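PDB 2X7X: sensor protein from Bacteroides thetaiotaomicron, which binds fructose through this periplasmic domain and, as a hybrid two-component sensor histidine kinase, probably passes the signal on by phosphorelay to control transcription. Local coordinates for residues 78-83 / 88-93; 101-106 / 257-262. All coordinates share one frame; numbering follows the deposited sequence.

How the contacts relate
Both contacts belong to the parallel sheet that carries the chain's N-terminal strand, in one lobe of a periplasmic binding protein domain, with their centres about 11 Å apart. Contact 1 closes along the chain before contact 2 opens, and strands 90-93 and 104-108, which follow one another in sequence, are neighbours in the sheet, with L92 O 2.9 Å from I106 N in a probable hydrogen bond. Helix 73-85 lies against one face and helix 249-260, from about 150 residues later, against the other. The lobe is thus an alpha/beta/alpha sandwich with both sides of its sheet covered, and strand 90-93 runs on toward the fructose-binding D94 and R95.

Contact 1. Residues 78-83 / 88-93; sequences PIVEEA and IPVILV
V80 and V90 meet methyl to methyl across the gap between helix 73-85 and the strand that follows it, illustrating how a helix is seated on a sheet by a few small or branched apolar side chains. CG1 of V80 lies 3.8 Å from CG1 of V90, and the two side chains cross obliquely. In both valines the touching methyl stands opposite the backbone nitrogen (chi1 178° in V90, and much the same in V80), and both CA-CB bonds point into the interface. The other branch of V90 is also used: its CG2 packs 3.9 Å from CB of A83, so this one residue bridges V80 and A83, nearly a turn apart on the helix. L92 adds a looser contact toward the C-terminal end of the strand, where its CD2 approaches CG1 of V80 to 4.3 Å. V80 and L92 both also touch I68, which extends the apolar layer onto the next strand.

These segments are the second half of a right-handed beta-alpha-beta crossover, in which strand 65-68, helix 73-85 and strand 90-93 follow one another and the two strands lie parallel and adjacent. Over residues 78-83 the helix runs back across the strand, 147° between their N-to-C directions, with the axes 9.8 Å apart at closest approach. One residue beyond L92, V93 ends the strand, and D94 and R95, both fructose-binding residues, follow, which places the sugar site just past the strand's C-terminal end.

Polar contact is confined to the turn joining helix and strand. I88 N donates to A83 O over 3.1 Å, a weak bond because the angle at the hydrogen is only 124°. CB of I88 sits 3.5 Å from the same A83 O, while the I88 side chain goes on to pack against M59 of helix 48-60.

Contact 2. Residues 101-106 / 257-262; sequences KYTAYI and MDILEK
I259 reaches across from helix 249-260 to T103, just before strand 104-108, and A104, its first residue. The setting is the layered alpha/beta/alpha lobe of a periplasmic binding protein, in which a parallel sheet has helices on both faces; here a helix from much later in the sequence packs on an edge-proximal strand, with strand 268-271 as its outer neighbour.

The direct contact is wholly apolar and small, burying 92 Å² in all. A single methyl, CD1 of I259, does all the touching from the helix. It meets CG2 of T103 tip to tip at 4.0 Å and also approaches CB of A104 to 4.2 Å, so it rests against two consecutive residues of the chain. The isoleucine is extended beyond CB, with CD1 opposite CA (chi2 165°), which carries this methyl far enough to bridge a backbone separation of 8.7 Å between T103 CA and I259 CA. The same side chain touches I91 on the adjoining strand and Y265 in a loop, while A104 is covered further by L255, about one turn earlier on the helix.

Hydrogen bonds to strand 90-93 hold the T103-A104 side of this apolar patch in place. T103 offers its methyl to the helix and uses its hydroxyl on strand 90-93, where OG1 is hydrogen-bonded to V90 N. Its backbone and that of A104 also pair with V90, which brings the chain into the sheet. On the helix side, the last turn closes through E261 N and M257 O at 2.8 Å, just where E261 leaves helical geometry. The ring of Y102 turns its edge to the following backbone, with A104 N lying in the ring plane.

Contact 1. Residues 78-83 / 88-93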
ATOM      1  N   PRO A  78      10.305  28.074  25.632  1.00 35.59           N
ATOM      2  CA  PRO A  78      11.286  29.175  25.638  1.00 35.89           C
ATOM      3  C   PRO A  78      12.396  28.985  24.592  1.00 36.19           C
ATOM      4  O   PRO A  78      12.748  29.934  23.869  1.00 36.22           O
ATOM      5  CB  PRO A  78      11.859  29.146  27.065  1.00 35.70           C
ATOM      6  CG  PRO A  78      11.373  27.853  27.686  1.00 35.91           C
ATOM      7  CD  PRO A  78      10.116  27.492  26.975  1.00 35.60           C
ATOM      8  N   ILE A  79      12.900  27.758  24.486  1.00 36.34           N
ATOM      9  CA  ILE A  79      13.992  27.450  23.572  1.00 36.66           C
ATOM     10  C   ILE A  79      13.640  27.642  22.089  1.00 37.38           C
ATOM     11  O   ILE A  79      14.472  28.086  21.306  1.00 37.59           O
ATOM     12  CB  ILE A  79      14.593  26.063  23.868  1.00 36.43           C
ATOM     13  CG1 ILE A  79      15.632  26.178  24.978  1.00 36.35           C
ATOM     14  CG2 ILE A  79      15.281  25.478  22.636  1.00 35.98           C
ATOM     15  CD1 ILE A  79      15.077  26.268  26.379  1.00 37.86           C
ATOM     16  N   VAL A  80      12.415  27.323  21.695  1.00 38.15           N
ATOM     17  CA  VAL A  80      12.020  27.571  20.307  1.00 38.90           C
ATOM     18  C   VAL A  80      11.788  29.072  20.064  1.00 39.82           C
ATOM     19  O   VAL A  80      12.106  29.592  18.984  1.00 39.92           O
ATOM     20  CB  VAL A  80      10.808  26.690  19.866  1.00 38.69           C
ATOM     21  CG1 VAL A  80      10.239  27.142  18.536  1.00 38.64           C
ATOM     22  CG2 VAL A  80      11.228  25.248  19.757  1.00 38.31           C
ATOM     23  N   GLU A  81      11.245  29.765  21.070  1.00 40.78           N
ATOM     24  CA  GLU A  81      11.032  31.212  20.985  1.00 41.75           C
ATOM     25  C   GLU A  81      12.333  31.982  20.728  1.00 42.54           C
ATOM     26  O   GLU A  81      12.358  32.886  19.886  1.00 42.68           O
ATOM     27  CB  GLU A  81      10.307  31.736  22.222  1.00 41.60           C
ATOM     28  CG  GLU A  81       8.793  31.568  22.139  1.00 42.18           C
ATOM     29  CD  GLU A  81       8.072  31.853  23.451  1.00 43.41           C
ATOM     30  OE1 GLU A  81       6.826  31.924  23.432  1.00 42.76           O
ATOM     31  OE2 GLU A  81       8.744  31.999  24.501  1.00 44.20           O
ATOM     32  N   GLU A  82      13.406  31.600  21.425  1.00 43.37           N
ATOM     33  CA  GLU A  82      14.747  32.129  21.147  1.00 44.54           C
ATOM     34  C   GLU A  82      15.098  32.035  19.670  1.00 45.01           C
ATOM     35  O   GLU A  82      15.351  33.058  19.024  1.00 45.36           O
ATOM     36  CB  GLU A  82      15.812  31.397  21.950  1.00 44.57           C
ATOM     37  CG  GLU A  82      15.726  31.605  23.437  1.00 46.79           C
ATOM     38  CD  GLU A  82      16.806  30.843  24.164  1.00 50.42           C
ATOM     39  OE1 GLU A  82      16.636  30.563  25.377  1.00 50.79           O
ATOM     40  OE2 GLU A  82      17.831  30.520  23.510  1.00 52.64           O
ATOM     41  N   ALA A  83      15.102  30.819  19.130  1.00 45.31           N
ATOM     42  CA  ALA A  83      15.389  30.633  17.713  1.00 45.79           C
ATOM     43  C   ALA A  83      14.503  31.521  16.836  1.00 46.27           C
ATOM     44  O   ALA A  83      14.951  32.029  15.809  1.00 46.53           O
ATOM     45  CB  ALA A  83      15.238  29.188  17.329  1.00 45.83           C
ATOM     46  N   ILE A  88      15.771  33.165  12.991  1.00 46.48           N
ATOM     47  CA  ILE A  88      15.831  31.854  12.298  1.00 45.43           C
ATOM     48  C   ILE A  88      14.439  31.233  12.076  1.00 44.64           C
ATOM     49  O   ILE A  88      13.667  31.107  13.018  1.00 44.68           O
ATOM     50  CB  ILE A  88      16.721  30.831  13.043  1.00 45.38           C
ATOM     51  CG1 ILE A  88      18.177  31.312  13.103  1.00 45.18           C
ATOM     52  CG2 ILE A  88      16.679  29.479  12.344  1.00 45.65           C
ATOM     53  CD1 ILE A  88      19.060  30.530  14.083  1.00 43.44           C
ATOM     54  N   PRO A  89      14.116  30.837  10.828  1.00 43.90           N
ATOM     55  CA  PRO A  89      12.794  30.241  10.595  1.00 43.07           C
ATOM     56  C   PRO A  89      12.679  28.813  11.160  1.00 41.87           C
ATOM     57  O   PRO A  89      13.550  27.974  10.914  1.00 41.43           O
ATOM     58  CB  PRO A  89      12.663  30.258   9.062  1.00 42.96           C
ATOM     59  CG  PRO A  89      14.044  30.186   8.567  1.00 43.28           C
ATOM     60  CD  PRO A  89      14.919  30.883   9.590  1.00 43.77           C
ATOM     61  N   VAL A  90      11.606  28.564  11.910  1.00 40.85           N
ATOM     62  CA  VAL A  90      11.412  27.305  12.652  1.00 39.67           C
ATOM     63  C   VAL A  90      10.219  26.502  12.129  1.00 38.89           C
ATOM     64  O   VAL A  90       9.099  27.025  12.018  1.00 39.22           O
ATOM     65  CB  VAL A  90      11.179  27.558  14.171  1.00 39.82           C
ATOM     66  CG1 VAL A  90      10.932  26.231  14.915  1.00 39.33           C
ATOM     67  CG2 VAL A  90      12.341  28.354  14.797  1.00 39.10           C
ATOM     68  N   ILE A  91      10.456  25.234  11.801  1.00 37.57           N
ATOM     69  CA  ILE A  91       9.353  24.333  11.457  1.00 36.01           C
ATOM     70  C   ILE A  91       9.125  23.327  12.578  1.00 35.12           C
ATOM     71  O   ILE A  91      10.040  22.563  12.960  1.00 34.25           O
ATOM     72  CB  ILE A  91       9.557  23.572  10.133  1.00 35.98           C
ATOM     73  CG1 ILE A  91       9.610  24.537   8.946  1.00 35.40           C
ATOM     74  CG2 ILE A  91       8.421  22.579   9.932  1.00 36.14           C
ATOM     75  CD1 ILE A  91       9.960  23.880   7.621  1.00 34.19           C
ATOM     76  N   LEU A  92       7.898  23.347  13.098  1.00 33.61           N
ATOM     77  CA  LEU A  92       7.472  22.361  14.067  1.00 32.51           C
ATOM     78  C   LEU A  92       6.903  21.157  13.342  1.00 31.88           C
ATOM     79  O   LEU A  92       5.997  21.291  12.505  1.00 31.97           O
ATOM     80  CB  LEU A  92       6.430  22.946  15.026  1.00 32.44           C
ATOM     81  CG  LEU A  92       6.798  24.182  15.855  1.00 30.98           C
ATOM     82  CD1 LEU A  92       5.609  24.571  16.673  1.00 29.12           C
ATOM     83  CD2 LEU A  92       8.006  23.958  16.755  1.00 29.11           C
ATOM     84  N   VAL A  93       7.449  19.985  13.660  1.00 30.98           N
ATOM     85  CA  VAL A  93       6.919  18.722  13.158  1.00 30.27           C
ATOM     86  C   VAL A  93       6.360  17.864  14.287  1.00 29.58           C
ATOM     87  O   VAL A  93       6.994  17.738  15.350  1.00 29.13           O
ATOM     88  CB  VAL A  93       7.991  17.889  12.404  1.00 30.27           C
ATOM     89  CG1 VAL A  93       7.340  16.682  11.766  1.00 30.42           C
ATOM     90  CG2 VAL A  93       8.626  18.707  11.325  1.00 30.88           C
TER

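Contact 2. Residues 101-106 / 257-262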
ATOM      1  N   LYS A 101       5.098  31.273  18.233  1.00 39.95           N
ATOM      2  CA  LYS A 101       6.340  31.846  17.771  1.00 40.26           C
ATOM      3  C   LYS A 101       7.146  30.781  17.044  1.00 39.61           C
ATOM      4  O   LYS A 101       8.102  30.217  17.583  1.00 39.27           O
ATOM      5  CB  LYS A 101       7.090  32.512  18.934  1.00 40.86           C
ATOM      6  CG  LYS A 101       6.395  33.812  19.417  1.00 43.59           C
ATOM      7  CD  LYS A 101       7.098  34.459  20.633  1.00 48.45           C
ATOM      8  CE  LYS A 101       6.578  35.871  20.912  1.00 49.68           C
ATOM      9  NZ  LYS A 101       5.089  35.873  21.064  1.00 51.67           N
ATOM     10  N   TYR A 102       6.713  30.513  15.814  1.00 39.05           N
ATOM     11  CA  TYR A 102       7.313  29.520  14.918  1.00 39.10           C
ATOM     12  C   TYR A 102       6.881  29.893  13.500  1.00 38.82           C
ATOM     13  O   TYR A 102       5.913  30.628  13.315  1.00 38.62           O
ATOM     14  CB  TYR A 102       6.872  28.077  15.285  1.00 39.30           C
ATOM     15  CG  TYR A 102       5.377  27.832  15.181  1.00 40.15           C
ATOM     16  CD1 TYR A 102       4.784  27.560  13.944  1.00 41.55           C
ATOM     17  CD2 TYR A 102       4.546  27.892  16.306  1.00 41.58           C
ATOM     18  CE1 TYR A 102       3.401  27.355  13.814  1.00 42.14           C
ATOM     19  CE2 TYR A 102       3.150  27.670  16.188  1.00 42.56           C
ATOM     20  CZ  TYR A 102       2.596  27.409  14.928  1.00 42.66           C
ATOM     21  OH  TYR A 102       1.243  27.202  14.757  1.00 43.65           O
ATOM     22  N   THR A 103       7.578  29.394  12.493  1.00 38.69           N
ATOM     23  CA  THR A 103       7.247  29.772  11.120  1.00 38.67           C
ATOM     24  C   THR A 103       6.101  28.933  10.534  1.00 38.66           C
ATOM     25  O   THR A 103       5.163  29.472   9.932  1.00 38.74           O
ATOM     26  CB  THR A 103       8.477  29.672  10.210  1.00 38.86           C
ATOM     27  OG1 THR A 103       9.617  30.234  10.880  1.00 38.87           O
ATOM     28  CG2 THR A 103       8.225  30.396   8.901  1.00 39.02           C
ATOM     29  N   ALA A 104       6.191  27.612  10.698  1.00 38.27           N
ATOM     30  CA  ALA A 104       5.181  26.701  10.158  1.00 37.81           C
ATOM     31  C   ALA A 104       5.073  25.403  10.940  1.00 37.21           C
ATOM     32  O   ALA A 104       6.049  24.916  11.515  1.00 37.36           O
ATOM     33  CB  ALA A 104       5.448  26.410   8.673  1.00 37.87           C
ATOM     34  N   TYR A 105       3.866  24.853  10.953  1.00 36.85           N
ATOM     35  CA  TYR A 105       3.594  23.579  11.610  1.00 36.26           C
ATOM     36  C   TYR A 105       3.187  22.538  10.576  1.00 35.16           C
ATOM     37  O   TYR A 105       2.377  22.814   9.693  1.00 34.58           O
ATOM     38  CB  TYR A 105       2.490  23.735  12.666  1.00 36.45           C
ATOM     39  CG  TYR A 105       2.029  22.419  13.257  1.00 38.50           C
ATOM     40  CD1 TYR A 105       2.889  21.641  14.043  1.00 40.09           C
ATOM     41  CD2 TYR A 105       0.743  21.937  13.014  1.00 40.66           C
ATOM     42  CE1 TYR A 105       2.478  20.414  14.570  1.00 41.26           C
ATOM     43  CE2 TYR A 105       0.318  20.711  13.546  1.00 42.03           C
ATOM     44  CZ  TYR A 105       1.189  19.960  14.325  1.00 42.78           C
ATOM     45  OH  TYR A 105       0.771  18.750  14.850  1.00 45.40           O
ATOM     46  N   ILE A 106       3.769  21.347  10.680  1.00 34.24           N
ATOM     47  CA  ILE A 106       3.262  20.198   9.924  1.00 33.43           C
ATOM     48  C   ILE A 106       3.143  18.946  10.797  1.00 32.86           C
ATOM     49  O   ILE A 106       4.040  18.620  11.581  1.00 32.65           O
ATOM     50  CB  ILE A 106       4.100  19.909   8.666  1.00 33.16           C
ATOM     51  CG1 ILE A 106       3.439  18.808   7.833  1.00 33.65           C
ATOM     52  CG2 ILE A 106       5.526  19.558   9.045  1.00 32.65           C
ATOM     53  CD1 ILE A 106       4.190  18.440   6.565  1.00 34.68           C
ATOM     54  N   MET A 257      12.087  24.169   1.926  1.00 52.45           N
ATOM     55  CA  MET A 257      12.483  24.789   0.661  1.00 52.85           C
ATOM     56  C   MET A 257      11.587  25.942   0.202  1.00 52.94           C
ATOM     57  O   MET A 257      12.090  26.975  -0.237  1.00 52.98           O
ATOM     58  CB  MET A 257      12.603  23.736  -0.441  1.00 53.05           C
ATOM     59  CG  MET A 257      13.813  22.834  -0.270  1.00 53.40           C
ATOM     60  SD  MET A 257      15.139  23.686   0.593  1.00 54.76           S
ATOM     61  CE  MET A 257      16.586  23.077  -0.261  1.00 54.42           C
ATOM     62  N   ASP A 258      10.272  25.768   0.307  1.00 52.90           N
ATOM     63  CA  ASP A 258       9.335  26.848   0.002  1.00 52.81           C
ATOM     64  C   ASP A 258       9.626  28.106   0.818  1.00 52.70           C
ATOM     65  O   ASP A 258       9.581  29.218   0.285  1.00 52.93           O
ATOM     66  CB  ASP A 258       7.884  26.395   0.208  1.00 52.92           C
ATOM     67  CG  ASP A 258       7.466  25.310  -0.772  1.00 53.30           C
ATOM     68  OD1 ASP A 258       8.245  24.998  -1.700  1.00 53.40           O
ATOM     69  OD2 ASP A 258       6.358  24.758  -0.612  1.00 53.77           O
ATOM     70  N   ILE A 259       9.942  27.927   2.098  1.00 52.40           N
ATOM     71  CA  ILE A 259      10.203  29.045   3.000  1.00 51.99           C
ATOM     72  C   ILE A 259      11.526  29.718   2.664  1.00 52.10           C
ATOM     73  O   ILE A 259      11.581  30.943   2.508  1.00 51.86           O
ATOM     74  CB  ILE A 259      10.175  28.597   4.477  1.00 51.92           C
ATOM     75  CG1 ILE A 259       8.733  28.291   4.900  1.00 51.35           C
ATOM     76  CG2 ILE A 259      10.810  29.652   5.390  1.00 51.43           C
ATOM     77  CD1 ILE A 259       8.619  27.510   6.180  1.00 51.08           C
ATOM     78  N   LEU A 260      12.579  28.915   2.545  1.00 52.26           N
ATOM     79  CA  LEU A 260      13.901  29.427   2.197  1.00 52.66           C
ATOM     80  C   LEU A 260      13.922  30.128   0.832  1.00 53.26           C
ATOM     81  O   LEU A 260      14.444  31.231   0.714  1.00 53.54           O
ATOM     82  CB  LEU A 260      14.948  28.312   2.232  1.00 52.10           C
ATOM     83  CG  LEU A 260      15.373  27.767   3.594  1.00 51.38           C
ATOM     84  CD1 LEU A 260      16.309  26.585   3.394  1.00 50.37           C
ATOM     85  CD2 LEU A 260      16.013  28.834   4.482  1.00 49.93           C
ATOM     86  N   GLU A 261      13.335  29.493  -0.180  1.00 53.82           N
ATOM     87  CA  GLU A 261      13.300  30.040  -1.536  1.00 54.51           C
ATOM     88  C   GLU A 261      12.163  31.052  -1.711  1.00 54.97           C
ATOM     89  O   GLU A 261      11.717  31.329  -2.829  1.00 54.83           O
ATOM     90  CB  GLU A 261      13.159  28.906  -2.556  1.00 54.53           C
ATOM     91  CG  GLU A 261      14.307  27.903  -2.554  1.00 55.45           C
ATOM     92  CD  GLU A 261      14.102  26.765  -3.550  1.00 57.34           C
ATOM     93  OE1 GLU A 261      13.003  26.683  -4.153  1.00 57.54           O
ATOM     94  OE2 GLU A 261      15.043  25.950  -3.727  1.00 58.07           O
ATOM     95  N   LYS A 262      11.690  31.581  -0.587  1.00 55.60           N
ATOM     96  CA  LYS A 262      10.607  32.566  -0.540  1.00 56.24           C
ATOM     97  C   LYS A 262       9.427  32.297  -1.494  1.00 56.45           C
ATOM     98  O   LYS A 262       8.798  33.235  -1.994  1.00 56.61           O
ATOM     99  CB  LYS A 262      11.174  33.980  -0.691  1.00 56.32           C
ATOM    100  CG  LYS A 262      12.435  34.181   0.150  1.00 57.73           C
ATOM    101  CD  LYS A 262      12.849  35.638   0.286  1.00 59.72           C
ATOM    102  CE  LYS A 262      14.271  35.721   0.825  1.00 60.68           C
ATOM    103  NZ  LYS A 262      14.432  36.836   1.797  1.00 61.59           N
TER